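Side-chain contacts in mandelate racemase/muconate lactonizing enzyme (Roseovarius nubinhibens, PDB 2QDD), which is of unknown function but belongs to the magnesium-dependent enolase superfamily and probably acts on a carboxylate-bearing substrate: residues H247-H252 against R281-S286; H88-M93 against L274-Q279; M291-V296 against H308-T313. All blocks are in the same frame, centred on the assembly; numbering follows the deposited sequence.

Interaction 1: H247-H252 against R281-S286; sequences HEFSDH and RDFGVS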
ATOM      1  N   HIS A 247     -13.876 -20.214  -3.709  1.00 35.65           N
ATOM      2  CA  HIS A 247     -15.232 -20.628  -4.049  1.00 39.42           C
ATOM      3  C   HIS A 247     -15.688 -20.083  -5.399  1.00 40.07           C
ATOM      4  O   HIS A 247     -16.531 -20.689  -6.063  1.00 44.12           O
ATOM      5  CB  HIS A 247     -16.210 -20.232  -2.937  1.00 37.69           C
ATOM      6  CG  HIS A 247     -15.900 -20.863  -1.614  1.00 43.40           C
ATOM      7  ND1 HIS A 247     -16.124 -22.198  -1.355  1.00 42.47           N
ATOM      8  CD2 HIS A 247     -15.369 -20.343  -0.482  1.00 47.62           C
ATOM      9  CE1 HIS A 247     -15.748 -22.473  -0.119  1.00 46.35           C
ATOM     10  NE2 HIS A 247     -15.287 -21.364   0.434  1.00 46.10           N
ATOM     11  N   GLU A 248     -15.130 -18.940  -5.792  1.00 36.71           N
ATOM     12  CA  GLU A 248     -15.487 -18.281  -7.050  1.00 39.36           C
ATOM     13  C   GLU A 248     -14.304 -17.509  -7.645  1.00 34.05           C
ATOM     14  O   GLU A 248     -13.245 -17.416  -7.022  1.00 29.42           O
ATOM     15  CB  GLU A 248     -16.703 -17.365  -6.867  1.00 39.77           C
ATOM     16  CG  GLU A 248     -16.646 -16.442  -5.653  1.00 51.55           C
ATOM     17  CD  GLU A 248     -17.985 -15.765  -5.358  1.00 56.32           C
ATOM     18  OE1 GLU A 248     -18.851 -15.716  -6.261  1.00 60.98           O
ATOM     19  OE2 GLU A 248     -18.168 -15.278  -4.218  1.00 62.66           O
ATOM     20  N   PHE A 249     -14.490 -16.968  -8.852  1.00 32.42           N
ATOM     21  CA  PHE A 249     -13.403 -16.331  -9.597  1.00 33.04           C
ATOM     22  C   PHE A 249     -12.752 -15.170  -8.841  1.00 31.74           C
ATOM     23  O   PHE A 249     -11.528 -15.012  -8.873  1.00 27.78           O
ATOM     24  CB  PHE A 249     -13.881 -15.871 -10.978  1.00 31.93           C
ATOM     25  CG  PHE A 249     -12.801 -15.225 -11.812  1.00 36.37           C
ATOM     26  CD1 PHE A 249     -11.755 -15.982 -12.331  1.00 33.00           C
ATOM     27  CD2 PHE A 249     -12.829 -13.855 -12.070  1.00 31.73           C
ATOM     28  CE1 PHE A 249     -10.757 -15.385 -13.099  1.00 35.94           C
ATOM     29  CE2 PHE A 249     -11.839 -13.251 -12.837  1.00 29.44           C
ATOM     30  CZ  PHE A 249     -10.801 -14.017 -13.352  1.00 32.99           C
ATOM     31  N   SER A 250     -13.574 -14.386  -8.148  1.00 30.00           N
ATOM     32  CA  SER A 250     -13.110 -13.221  -7.394  1.00 32.79           C
ATOM     33  C   SER A 250     -12.188 -13.573  -6.229  1.00 29.68           C
ATOM     34  O   SER A 250     -11.339 -12.763  -5.850  1.00 29.54           O
ATOM     35  CB  SER A 250     -14.297 -12.397  -6.892  1.00 31.03           C
ATOM     36  OG  SER A 250     -15.038 -13.129  -5.933  1.00 34.46           O
ATOM     37  N   ASP A 251     -12.359 -14.775  -5.671  1.00 28.93           N
ATOM     38  CA  ASP A 251     -11.429 -15.325  -4.677  1.00 26.75           C
ATOM     39  C   ASP A 251     -10.055 -15.649  -5.254  1.00 25.62           C
ATOM     40  O   ASP A 251      -9.054 -15.577  -4.542  1.00 30.14           O
ATOM     41  CB  ASP A 251     -12.013 -16.575  -4.004  1.00 31.98           C
ATOM     42  CG  ASP A 251     -13.323 -16.298  -3.273  1.00 45.46           C
ATOM     43  OD1 ASP A 251     -14.166 -17.219  -3.203  1.00 48.69           O
ATOM     44  OD2 ASP A 251     -13.510 -15.166  -2.769  1.00 49.62           O
ATOM     45  N   HIS A 252     -10.017 -16.015  -6.537  1.00 23.20           N
ATOM     46  CA  HIS A 252      -8.763 -16.314  -7.229  1.00 20.55           C
ATOM     47  C   HIS A 252      -8.019 -15.029  -7.573  1.00 24.74           C
ATOM     48  O   HIS A 252      -6.796 -14.935  -7.401  1.00 23.11           O
ATOM     49  CB  HIS A 252      -9.026 -17.139  -8.492  1.00 17.33           C
ATOM     50  CG  HIS A 252      -9.598 -18.491  -8.216  1.00 19.26           C
ATOM     51  ND1 HIS A 252     -10.933 -18.691  -7.937  1.00 21.23           N
ATOM     52  CD2 HIS A 252      -9.010 -19.709  -8.143  1.00 15.77           C
ATOM     53  CE1 HIS A 252     -11.147 -19.977  -7.721  1.00 18.80           C
ATOM     54  NE2 HIS A 252      -9.996 -20.617  -7.837  1.00 19.90           N
ATOM     55  N   ARG A 281      -8.824 -21.807 -14.875  1.00 20.27           N
ATOM     56  CA  ARG A 281      -7.673 -22.470 -15.491  1.00 20.83           C
ATOM     57  C   ARG A 281      -6.884 -21.517 -16.381  1.00 22.14           C
ATOM     58  O   ARG A 281      -5.658 -21.435 -16.279  1.00 28.27           O
ATOM     59  CB  ARG A 281      -8.128 -23.687 -16.308  1.00 22.07           C
ATOM     60  CG  ARG A 281      -6.992 -24.641 -16.703  1.00 19.37           C
ATOM     61  CD  ARG A 281      -6.381 -24.311 -18.066  1.00 21.62           C
ATOM     62  NE  ARG A 281      -7.365 -24.219 -19.155  1.00 24.26           N
ATOM     63  CZ  ARG A 281      -7.792 -25.254 -19.874  1.00 28.23           C
ATOM     64  NH1 ARG A 281      -7.350 -26.477 -19.611  1.00 29.07           N
ATOM     65  NH2 ARG A 281      -8.667 -25.070 -20.858  1.00 22.95           N
ATOM     66  N   ASP A 282      -7.602 -20.822 -17.258  1.00 21.80           N
ATOM     67  CA  ASP A 282      -7.025 -19.854 -18.178  1.00 25.43           C
ATOM     68  C   ASP A 282      -6.396 -18.659 -17.457  1.00 25.13           C
ATOM     69  O   ASP A 282      -5.354 -18.157 -17.881  1.00 25.50           O
ATOM     70  CB  ASP A 282      -8.098 -19.365 -19.158  1.00 27.64           C
ATOM     71  CG  ASP A 282      -8.480 -20.424 -20.205  1.00 38.47           C
ATOM     72  OD1 ASP A 282      -7.883 -21.532 -20.235  1.00 33.37           O
ATOM     73  OD2 ASP A 282      -9.385 -20.133 -21.014  1.00 38.11           O
ATOM     74  N   PHE A 283      -7.036 -18.206 -16.381  1.00 25.36           N
ATOM     75  CA  PHE A 283      -6.451 -17.197 -15.503  1.00 23.38           C
ATOM     76  C   PHE A 283      -5.124 -17.683 -14.913  1.00 24.22           C
ATOM     77  O   PHE A 283      -4.136 -16.951 -14.935  1.00 24.00           O
ATOM     78  CB  PHE A 283      -7.424 -16.789 -14.386  1.00 20.97           C
ATOM     79  CG  PHE A 283      -6.854 -15.773 -13.431  1.00 21.15           C
ATOM     80  CD1 PHE A 283      -6.450 -16.146 -12.155  1.00 25.43           C
ATOM     81  CD2 PHE A 283      -6.719 -14.445 -13.810  1.00 22.82           C
ATOM     82  CE1 PHE A 283      -5.916 -15.217 -11.271  1.00 19.57           C
ATOM     83  CE2 PHE A 283      -6.186 -13.506 -12.932  1.00 24.29           C
ATOM     84  CZ  PHE A 283      -5.785 -13.892 -11.663  1.00 26.63           C
ATOM     85  N   GLY A 284      -5.116 -18.917 -14.406  1.00 21.91           N
ATOM     86  CA  GLY A 284      -3.913 -19.537 -13.843  1.00 16.82           C
ATOM     87  C   GLY A 284      -2.744 -19.639 -14.805  1.00 20.59           C
ATOM     88  O   GLY A 284      -1.602 -19.384 -14.429  1.00 28.51           O
ATOM     89  N   VAL A 285      -3.035 -20.018 -16.046  1.00 20.08           N
ATOM     90  CA  VAL A 285      -2.062 -20.016 -17.136  1.00 19.30           C
ATOM     91  C   VAL A 285      -1.466 -18.617 -17.358  1.00 24.19           C
ATOM     92  O   VAL A 285      -0.244 -18.474 -17.470  1.00 25.71           O
ATOM     93  CB  VAL A 285      -2.701 -20.566 -18.447  1.00 23.78           C
ATOM     94  CG1 VAL A 285      -1.800 -20.317 -19.667  1.00 27.30           C
ATOM     95  CG2 VAL A 285      -3.018 -22.053 -18.304  1.00 21.02           C
ATOM     96  N   SER A 286      -2.325 -17.597 -17.383  1.00 22.80           N
ATOM     97  CA  SER A 286      -1.910 -16.208 -17.607  1.00 22.45           C
ATOM     98  C   SER A 286      -0.973 -15.646 -16.536  1.00 25.63           C
ATOM     99  O   SER A 286      -0.138 -14.791 -16.832  1.00 30.60           O
ATOM    100  CB  SER A 286      -3.132 -15.299 -17.749  1.00 26.28           C
ATOM    101  OG  SER A 286      -3.977 -15.752 -18.790  1.00 29.15           O
TER
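F249 and F283 join two neighbouring helices, 249-258 and 274-287, on the outside of the TIM barrel of this enolase-superfamily protein. The two rings make a T-shaped stack. The edge of F249 points to the face of F283, with the planes at 80° and the centroids 5.5 Å apart. The leading edge atom is F249 CE1, which lies 3.8 Å from F283 CB. F283 CB sits close to the F249 ring plane, at its edge. The next edge atom, F249 CZ, is 4.1 Å from F283 CD2. Both side chains have CG anti to the backbone N (chi1 -179° in F249, 179° in F283), which carries each ring across the gap between the helices. F283 also reaches the backbone of the first helix, where its CE1 lies 4.0 Å from H252 O.

H252 is held by its own segment. Its ND1 donates to E248 O at 2.8 Å, with the oxygen near the imidazole plane. This probably helps to fix the rotation of the ring. D251 OD1 accepts from two backbone amides, H247 N at 3.1 Å and E248 N at 3.3 Å, and so ties the incoming loop to the first turn of the helix. The side chain of H252 lies about 8 Å from that of D243, a magnesium-binding residue whose metal is absent from this chain.

F283 also meets W289 edge-to-face and packs on L253 of the second subunit. The contact is aromatic packing between adjacent outer helices of a TIM barrel, at a subunit interface.

Interaction 2: H88-M93 against L274-Q279; sequences HVNRVM and LTRARQ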
ATOM      1  N   HIS A  88     -24.766 -18.785 -21.350  1.00 31.69           N
ATOM      2  CA  HIS A  88     -26.157 -18.408 -21.087  1.00 30.69           C
ATOM      3  C   HIS A  88     -26.848 -19.300 -20.054  1.00 28.56           C
ATOM      4  O   HIS A  88     -27.559 -18.802 -19.187  1.00 29.62           O
ATOM      5  CB  HIS A  88     -26.966 -18.387 -22.382  1.00 30.53           C
ATOM      6  CG  HIS A  88     -28.436 -18.228 -22.166  1.00 35.57           C
ATOM      7  ND1 HIS A  88     -29.003 -17.031 -21.784  1.00 37.80           N
ATOM      8  CD2 HIS A  88     -29.456 -19.112 -22.272  1.00 33.73           C
ATOM      9  CE1 HIS A  88     -30.310 -17.184 -21.670  1.00 44.03           C
ATOM     10  NE2 HIS A  88     -30.611 -18.437 -21.961  1.00 43.40           N
ATOM     11  N   VAL A  89     -26.635 -20.612 -20.158  1.00 29.98           N
ATOM     12  CA  VAL A  89     -27.151 -21.577 -19.188  1.00 28.21           C
ATOM     13  C   VAL A  89     -26.627 -21.268 -17.781  1.00 30.39           C
ATOM     14  O   VAL A  89     -27.396 -21.283 -16.814  1.00 32.28           O
ATOM     15  CB  VAL A  89     -26.833 -23.045 -19.623  1.00 28.99           C
ATOM     16  CG1 VAL A  89     -27.053 -24.046 -18.481  1.00 30.78           C
ATOM     17  CG2 VAL A  89     -27.681 -23.432 -20.823  1.00 33.95           C
ATOM     18  N   ASN A  90     -25.332 -20.956 -17.686  1.00 31.54           N
ATOM     19  CA  ASN A  90     -24.708 -20.531 -16.429  1.00 27.58           C
ATOM     20  C   ASN A  90     -25.287 -19.257 -15.826  1.00 26.22           C
ATOM     21  O   ASN A  90     -25.533 -19.199 -14.617  1.00 29.86           O
ATOM     22  CB  ASN A  90     -23.195 -20.408 -16.588  1.00 32.81           C
ATOM     23  CG  ASN A  90     -22.504 -21.755 -16.553  1.00 38.24           C
ATOM     24  OD1 ASN A  90     -22.111 -22.234 -15.491  1.00 34.51           O
ATOM     25  ND2 ASN A  90     -22.365 -22.380 -17.716  1.00 46.97           N
ATOM     26  N   ARG A  91     -25.514 -18.259 -16.678  1.00 26.12           N
ATOM     27  CA  ARG A  91     -26.193 -17.015 -16.306  1.00 29.32           C
ATOM     28  C   ARG A  91     -27.587 -17.214 -15.715  1.00 30.02           C
ATOM     29  O   ARG A  91     -27.904 -16.635 -14.679  1.00 33.23           O
ATOM     30  CB  ARG A  91     -26.262 -16.055 -17.497  1.00 24.75           C
ATOM     31  CG  ARG A  91     -24.950 -15.351 -17.781  1.00 30.67           C
ATOM     32  CD  ARG A  91     -25.129 -14.192 -18.746  1.00 31.53           C
ATOM     33  NE  ARG A  91     -25.317 -14.618 -20.136  1.00 37.42           N
ATOM     34  CZ  ARG A  91     -24.340 -14.950 -20.982  1.00 44.16           C
ATOM     35  NH1 ARG A  91     -23.063 -14.932 -20.601  1.00 34.25           N
ATOM     36  NH2 ARG A  91     -24.647 -15.310 -22.225  1.00 33.86           N
ATOM     37  N   VAL A  92     -28.404 -18.027 -16.382  1.00 31.31           N
ATOM     38  CA  VAL A  92     -29.735 -18.399 -15.889  1.00 26.79           C
ATOM     39  C   VAL A  92     -29.681 -19.065 -14.510  1.00 31.03           C
ATOM     40  O   VAL A  92     -30.383 -18.632 -13.592  1.00 32.29           O
ATOM     41  CB  VAL A  92     -30.502 -19.276 -16.921  1.00 28.73           C
ATOM     42  CG1 VAL A  92     -31.781 -19.853 -16.313  1.00 23.37           C
ATOM     43  CG2 VAL A  92     -30.831 -18.452 -18.175  1.00 22.20           C
ATOM     44  N   MET A  93     -28.833 -20.090 -14.363  1.00 28.51           N
ATOM     45  CA  MET A  93     -28.593 -20.737 -13.067  1.00 29.64           C
ATOM     46  C   MET A  93     -28.183 -19.758 -11.957  1.00 31.63           C
ATOM     47  O   MET A  93     -28.683 -19.852 -10.836  1.00 31.08           O
ATOM     48  CB  MET A  93     -27.537 -21.842 -13.185  1.00 29.64           C
ATOM     49  CG  MET A  93     -27.942 -23.052 -14.020  1.00 27.62           C
ATOM     50  SD  MET A  93     -26.888 -24.483 -13.695  1.00 29.29           S
ATOM     51  CE  MET A  93     -25.359 -24.011 -14.507  1.00 28.30           C
ATOM     52  N   LEU A 274     -17.680 -26.769 -15.349  1.00 28.32           N
ATOM     53  CA  LEU A 274     -16.555 -26.790 -16.263  1.00 27.37           C
ATOM     54  C   LEU A 274     -16.348 -25.415 -16.887  1.00 26.38           C
ATOM     55  O   LEU A 274     -15.214 -25.018 -17.154  1.00 28.74           O
ATOM     56  CB  LEU A 274     -16.829 -27.815 -17.364  1.00 29.87           C
ATOM     57  CG  LEU A 274     -15.910 -29.002 -17.651  1.00 43.96           C
ATOM     58  CD1 LEU A 274     -15.032 -29.410 -16.463  1.00 42.08           C
ATOM     59  CD2 LEU A 274     -16.768 -30.174 -18.117  1.00 38.50           C
ATOM     60  N   THR A 275     -17.453 -24.710 -17.138  1.00 29.78           N
ATOM     61  CA  THR A 275     -17.429 -23.339 -17.660  1.00 26.39           C
ATOM     62  C   THR A 275     -16.694 -22.389 -16.705  1.00 26.60           C
ATOM     63  O   THR A 275     -15.823 -21.628 -17.132  1.00 25.52           O
ATOM     64  CB  THR A 275     -18.867 -22.825 -17.925  1.00 29.83           C
ATOM     65  OG1 THR A 275     -19.508 -23.674 -18.887  1.00 29.53           O
ATOM     66  CG2 THR A 275     -18.863 -21.386 -18.442  1.00 18.15           C
ATOM     67  N   ARG A 276     -17.041 -22.458 -15.417  1.00 24.77           N
ATOM     68  CA  ARG A 276     -16.380 -21.656 -14.391  1.00 24.30           C
ATOM     69  C   ARG A 276     -14.937 -22.116 -14.157  1.00 24.12           C
ATOM     70  O   ARG A 276     -14.042 -21.288 -13.998  1.00 22.76           O
ATOM     71  CB  ARG A 276     -17.184 -21.671 -13.086  1.00 23.49           C
ATOM     72  CG  ARG A 276     -18.587 -21.032 -13.177  1.00 28.27           C
ATOM     73  CD  ARG A 276     -18.550 -19.511 -13.113  1.00 28.01           C
ATOM     74  NE  ARG A 276     -19.869 -18.913 -13.320  1.00 41.34           N
ATOM     75  CZ  ARG A 276     -20.337 -18.483 -14.492  1.00 41.62           C
ATOM     76  NH1 ARG A 276     -21.550 -17.950 -14.566  1.00 42.08           N
ATOM     77  NH2 ARG A 276     -19.605 -18.582 -15.594  1.00 39.27           N
ATOM     78  N   ALA A 277     -14.717 -23.428 -14.166  1.00 22.72           N
ATOM     79  CA  ALA A 277     -13.379 -24.008 -13.958  1.00 24.33           C
ATOM     80  C   ALA A 277     -12.380 -23.680 -15.067  1.00 21.77           C
ATOM     81  O   ALA A 277     -11.209 -23.443 -14.784  1.00 22.83           O
ATOM     82  CB  ALA A 277     -13.468 -25.502 -13.745  1.00 17.91           C
ATOM     83  N   ARG A 278     -12.857 -23.629 -16.311  1.00 23.92           N
ATOM     84  CA  ARG A 278     -12.033 -23.242 -17.470  1.00 24.34           C
ATOM     85  C   ARG A 278     -11.537 -21.791 -17.415  1.00 24.48           C
ATOM     86  O   ARG A 278     -10.373 -21.519 -17.737  1.00 28.21           O
ATOM     87  CB  ARG A 278     -12.800 -23.478 -18.778  1.00 24.08           C
ATOM     88  CG  ARG A 278     -12.009 -23.203 -20.049  1.00 25.47           C
ATOM     89  CD  ARG A 278     -12.745 -22.215 -20.935  1.00 31.77           C
ATOM     90  NE  ARG A 278     -12.983 -22.752 -22.273  1.00 41.42           N
ATOM     91  CZ  ARG A 278     -14.106 -22.573 -22.964  1.00 46.08           C
ATOM     92  NH1 ARG A 278     -14.231 -23.100 -24.174  1.00 48.73           N
ATOM     93  NH2 ARG A 278     -15.110 -21.870 -22.448  1.00 43.36           N
ATOM     94  N   GLN A 279     -12.415 -20.869 -17.018  1.00 20.07           N
ATOM     95  CA  GLN A 279     -12.029 -19.467 -16.813  1.00 22.44           C
ATOM     96  C   GLN A 279     -10.916 -19.310 -15.772  1.00 16.77           C
ATOM     97  O   GLN A 279      -9.960 -18.565 -15.990  1.00 21.97           O
ATOM     98  CB  GLN A 279     -13.232 -18.588 -16.437  1.00 20.67           C
ATOM     99  CG  GLN A 279     -12.881 -17.084 -16.456  1.00 27.05           C
ATOM    100  CD  GLN A 279     -13.868 -16.170 -15.732  1.00 27.23           C
ATOM    101  OE1 GLN A 279     -13.903 -14.966 -15.997  1.00 35.26           O
ATOM    102  NE2 GLN A 279     -14.658 -16.726 -14.814  1.00 29.78           N
TER
HETATM  103  O   HOH W   1     -19.778 -23.692 -14.810  1.00 25.66           O
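N90 meets T275 and R276 where helix 86-96 of the N-terminal domain faces the start of helix 274-287 of the barrel.

The first link is a water bridge. One water donates to N90 OD1 at 2.8 Å and accepts from R276 N at 3.1 Å. It thus satisfies a backbone N-H in the first turn of the barrel helix.

The second group is polar and lies around the amide nitrogen. The side chains of N90 and T275 come from opposite directions, and N90 ND2 stops 3.3 Å from T275 OG1. The firmer partners of both groups lie just beyond the segments. ND2 bonds to L86 O and D108 OD1. OG1 bonds to D108 OD1 and takes a bond from W112 NE1. D108 therefore serves both helices.

The third group is packing. T275 CB lies 3.5 Å from N90 ND2, and T275 CG2 lies 3.7 Å from it. N90 lies over one face of the R276 guanidinium, with R276 NH1 3.6 Å from N90 CB, toward the rim. N90 OD1 stands 4.3 Å above the same face, over its centre.

The fourth link is ionic. The R276 chain bends at chi2 (-80°), which turns the charged end back to helix 86-96. There NH1 makes a salt bridge with D94 OD2.

Both N90 and T275 are buried, yet their polar ends have partners. The amide oxygen takes the water and the amide nitrogen takes two oxygens, so the carboxamide is probably held in one orientation. At this point the junction of the two domains rests on polar bonds and one bridging water more than on apolar packing.

Interaction 3: M291-V296 against H308-T313; sequences MHIEDV and HLAAST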
ATOM      1  N   MET A 291      -1.179 -26.104 -11.254  1.00 25.30           N
ATOM      2  CA  MET A 291      -2.569 -26.428 -10.925  1.00 25.65           C
ATOM      3  C   MET A 291      -2.835 -27.931 -10.853  1.00 28.00           C
ATOM      4  O   MET A 291      -2.450 -28.662 -11.755  1.00 27.42           O
ATOM      5  CB  MET A 291      -3.533 -25.755 -11.915  1.00 22.40           C
ATOM      6  CG  MET A 291      -3.567 -24.225 -11.836  1.00 22.57           C
ATOM      7  SD  MET A 291      -4.571 -23.426 -13.100  1.00 17.23           S
ATOM      8  CE  MET A 291      -3.462 -23.355 -14.498  1.00 11.18           C
ATOM      9  N   HIS A 292      -3.474 -28.384  -9.771  1.00 27.32           N
ATOM     10  CA  HIS A 292      -4.076 -29.724  -9.718  1.00 30.43           C
ATOM     11  C   HIS A 292      -5.524 -29.610 -10.168  1.00 29.06           C
ATOM     12  O   HIS A 292      -6.272 -28.791  -9.648  1.00 32.47           O
ATOM     13  CB  HIS A 292      -4.059 -30.308  -8.301  1.00 26.28           C
ATOM     14  CG  HIS A 292      -2.691 -30.567  -7.758  1.00 33.93           C
ATOM     15  ND1 HIS A 292      -1.976 -31.709  -8.044  1.00 38.68           N
ATOM     16  CD2 HIS A 292      -1.915 -29.842  -6.920  1.00 39.20           C
ATOM     17  CE1 HIS A 292      -0.814 -31.671  -7.419  1.00 30.84           C
ATOM     18  NE2 HIS A 292      -0.751 -30.546  -6.731  1.00 43.16           N
ATOM     19  N   ILE A 293      -5.916 -30.416 -11.147  1.00 29.69           N
ATOM     20  CA  ILE A 293      -7.286 -30.380 -11.654  1.00 29.70           C
ATOM     21  C   ILE A 293      -7.948 -31.752 -11.519  1.00 31.29           C
ATOM     22  O   ILE A 293      -7.556 -32.721 -12.173  1.00 34.31           O
ATOM     23  CB  ILE A 293      -7.372 -29.827 -13.101  1.00 24.71           C
ATOM     24  CG1 ILE A 293      -6.759 -28.415 -13.175  1.00 22.85           C
ATOM     25  CG2 ILE A 293      -8.813 -29.838 -13.584  1.00 26.02           C
ATOM     26  CD1 ILE A 293      -6.816 -27.750 -14.541  1.00 27.92           C
ATOM     27  N   GLU A 294      -8.955 -31.800 -10.653  1.00 32.25           N
ATOM     28  CA  GLU A 294      -9.579 -33.028 -10.163  1.00 29.16           C
ATOM     29  C   GLU A 294     -10.977 -32.644  -9.686  1.00 32.08           C
ATOM     30  O   GLU A 294     -11.322 -31.472  -9.707  1.00 36.81           O
ATOM     31  CB  GLU A 294      -8.766 -33.598  -9.003  1.00 33.42           C
ATOM     32  CG  GLU A 294      -8.574 -32.636  -7.830  1.00 33.69           C
ATOM     33  CD  GLU A 294      -7.411 -33.032  -6.947  1.00 41.00           C
ATOM     34  OE1 GLU A 294      -6.291 -33.210  -7.475  1.00 42.35           O
ATOM     35  OE2 GLU A 294      -7.619 -33.175  -5.721  1.00 53.54           O
ATOM     36  N   ASP A 295     -11.792 -33.604  -9.264  1.00 30.81           N
ATOM     37  CA  ASP A 295     -13.003 -33.223  -8.548  1.00 31.04           C
ATOM     38  C   ASP A 295     -12.973 -33.614  -7.077  1.00 28.98           C
ATOM     39  O   ASP A 295     -12.014 -34.237  -6.607  1.00 33.10           O
ATOM     40  CB  ASP A 295     -14.286 -33.669  -9.271  1.00 36.97           C
ATOM     41  CG  ASP A 295     -15.460 -32.690  -9.063  1.00 44.28           C
ATOM     42  OD1 ASP A 295     -16.535 -32.879  -9.674  1.00 48.86           O
ATOM     43  OD2 ASP A 295     -15.312 -31.730  -8.273  1.00 41.30           O
ATOM     44  N   VAL A 296     -14.022 -33.221  -6.360  1.00 32.02           N
ATOM     45  CA  VAL A 296     -14.101 -33.279  -4.901  1.00 36.21           C
ATOM     46  C   VAL A 296     -14.281 -34.730  -4.446  1.00 34.82           C
ATOM     47  O   VAL A 296     -13.758 -35.138  -3.408  1.00 39.48           O
ATOM     48  CB  VAL A 296     -15.276 -32.390  -4.394  1.00 33.73           C
ATOM     49  CG1 VAL A 296     -15.458 -32.497  -2.895  1.00 47.14           C
ATOM     50  CG2 VAL A 296     -15.046 -30.941  -4.784  1.00 31.57           C
ATOM     51  N   HIS A 308     -10.568 -34.162 -18.462  1.00 24.46           N
ATOM     52  CA  HIS A 308     -10.649 -33.425 -19.722  1.00 28.40           C
ATOM     53  C   HIS A 308     -10.055 -32.014 -19.612  1.00 30.72           C
ATOM     54  O   HIS A 308      -9.379 -31.549 -20.536  1.00 28.60           O
ATOM     55  CB  HIS A 308     -12.106 -33.330 -20.199  1.00 26.94           C
ATOM     56  CG  HIS A 308     -12.590 -34.542 -20.936  1.00 33.53           C
ATOM     57  ND1 HIS A 308     -12.143 -34.879 -22.194  1.00 35.78           N
ATOM     58  CD2 HIS A 308     -13.508 -35.480 -20.602  1.00 31.44           C
ATOM     59  CE1 HIS A 308     -12.754 -35.979 -22.597  1.00 36.72           C
ATOM     60  NE2 HIS A 308     -13.586 -36.364 -21.649  1.00 29.37           N
ATOM     61  N   LEU A 309     -10.323 -31.341 -18.487  1.00 31.03           N
ATOM     62  CA  LEU A 309      -9.729 -30.032 -18.198  1.00 24.70           C
ATOM     63  C   LEU A 309      -8.237 -30.142 -17.895  1.00 21.65           C
ATOM     64  O   LEU A 309      -7.444 -29.352 -18.401  1.00 23.14           O
ATOM     65  CB  LEU A 309     -10.468 -29.329 -17.050  1.00 23.24           C
ATOM     66  CG  LEU A 309     -10.214 -27.821 -16.888  1.00 27.55           C
ATOM     67  CD1 LEU A 309     -10.731 -27.020 -18.068  1.00 18.14           C
ATOM     68  CD2 LEU A 309     -10.830 -27.309 -15.605  1.00 29.29           C
ATOM     69  N   ALA A 310      -7.870 -31.126 -17.075  1.00 21.47           N
ATOM     70  CA  ALA A 310      -6.467 -31.439 -16.784  1.00 26.11           C
ATOM     71  C   ALA A 310      -5.602 -31.685 -18.033  1.00 31.41           C
ATOM     72  O   ALA A 310      -4.496 -31.151 -18.135  1.00 37.17           O
ATOM     73  CB  ALA A 310      -6.376 -32.620 -15.823  1.00 18.67           C
ATOM     74  N   ALA A 311      -6.118 -32.466 -18.981  1.00 32.57           N
ATOM     75  CA  ALA A 311      -5.372 -32.843 -20.190  1.00 30.24           C
ATOM     76  C   ALA A 311      -5.197 -31.688 -21.164  1.00 31.83           C
ATOM     77  O   ALA A 311      -4.176 -31.594 -21.843  1.00 35.62           O
ATOM     78  CB  ALA A 311      -6.041 -34.013 -20.885  1.00 32.67           C
ATOM     79  N   SER A 312      -6.192 -30.806 -21.220  1.00 32.02           N
ATOM     80  CA  SER A 312      -6.160 -29.631 -22.095  1.00 25.21           C
ATOM     81  C   SER A 312      -5.320 -28.478 -21.525  1.00 27.15           C
ATOM     82  O   SER A 312      -5.133 -27.455 -22.186  1.00 28.43           O
ATOM     83  CB  SER A 312      -7.587 -29.155 -22.365  1.00 22.01           C
ATOM     84  OG  SER A 312      -8.225 -28.786 -21.154  1.00 27.73           O
ATOM     85  N   THR A 313      -4.829 -28.647 -20.299  1.00 26.24           N
ATOM     86  CA  THR A 313      -4.015 -27.642 -19.611  1.00 24.94           C
ATOM     87  C   THR A 313      -2.551 -27.830 -20.015  1.00 24.82           C
ATOM     88  O   THR A 313      -2.051 -28.955 -19.969  1.00 27.68           O
ATOM     89  CB  THR A 313      -4.179 -27.806 -18.078  1.00 25.25           C
ATOM     90  OG1 THR A 313      -5.541 -27.546 -17.720  1.00 23.61           O
ATOM     91  CG2 THR A 313      -3.248 -26.897 -17.283  1.00 21.13           C
TER
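I293 ends strand 290-293 of the TIM barrel and packs against the following helix, 300-311, as in a beta-alpha unit. Its CB lies 4.0 Å from A310 CB, at the point where the two backbones are nearest. The methyl branch CG2 turns to L309, with L309 CD2 at 3.8 Å, and the two side chains cross at about a right angle. I293 CG2 also sits 3.8 Å from A310 N, against the helix backbone. The other branch, CG1, is extended (chi2 -179°) and carries CD1 past L309 CG to T313. Here I293 CD1 meets T313 OG1 at 3.4 Å. Cutting I293 back to an alanine would remove CG1, CG2 and CD1 and would probably leave L309 and T313 without their apolar neighbour, opening a gap between strand and helix.

Helix 274-287 also borders the site; its R281 touches I293 and bonds through NH1 to the hydroxyls of S312 and T313. The I293 side chain lies about 10 Å from that of the magnesium-binding residue D243. T313 OG1 donates to L309 O at 2.7 Å, tilted 32° from the carbonyl plane.

Interactions 1 and 2 share helix 274-287, and interaction 3 lies beside it. Interaction 2 uses the first turns of this helix and interaction 1 its later ones. Strand 290-293 follows it directly and opens interaction 3. The centres of interactions 1 and 2 are 13 Å apart, as are those of 1 and 3, and 2 and 3 are 16 Å apart. Along the chain, interactions 1 and 2 cross, and both precede interaction 3. R281 connects 1 to 3, and A277 packs on L309 between 2 and 3. One helix thus meets the N-terminal domain, an adjacent barrel helix and the next beta-alpha unit. Interactions 1 and 2 also border the second subunit.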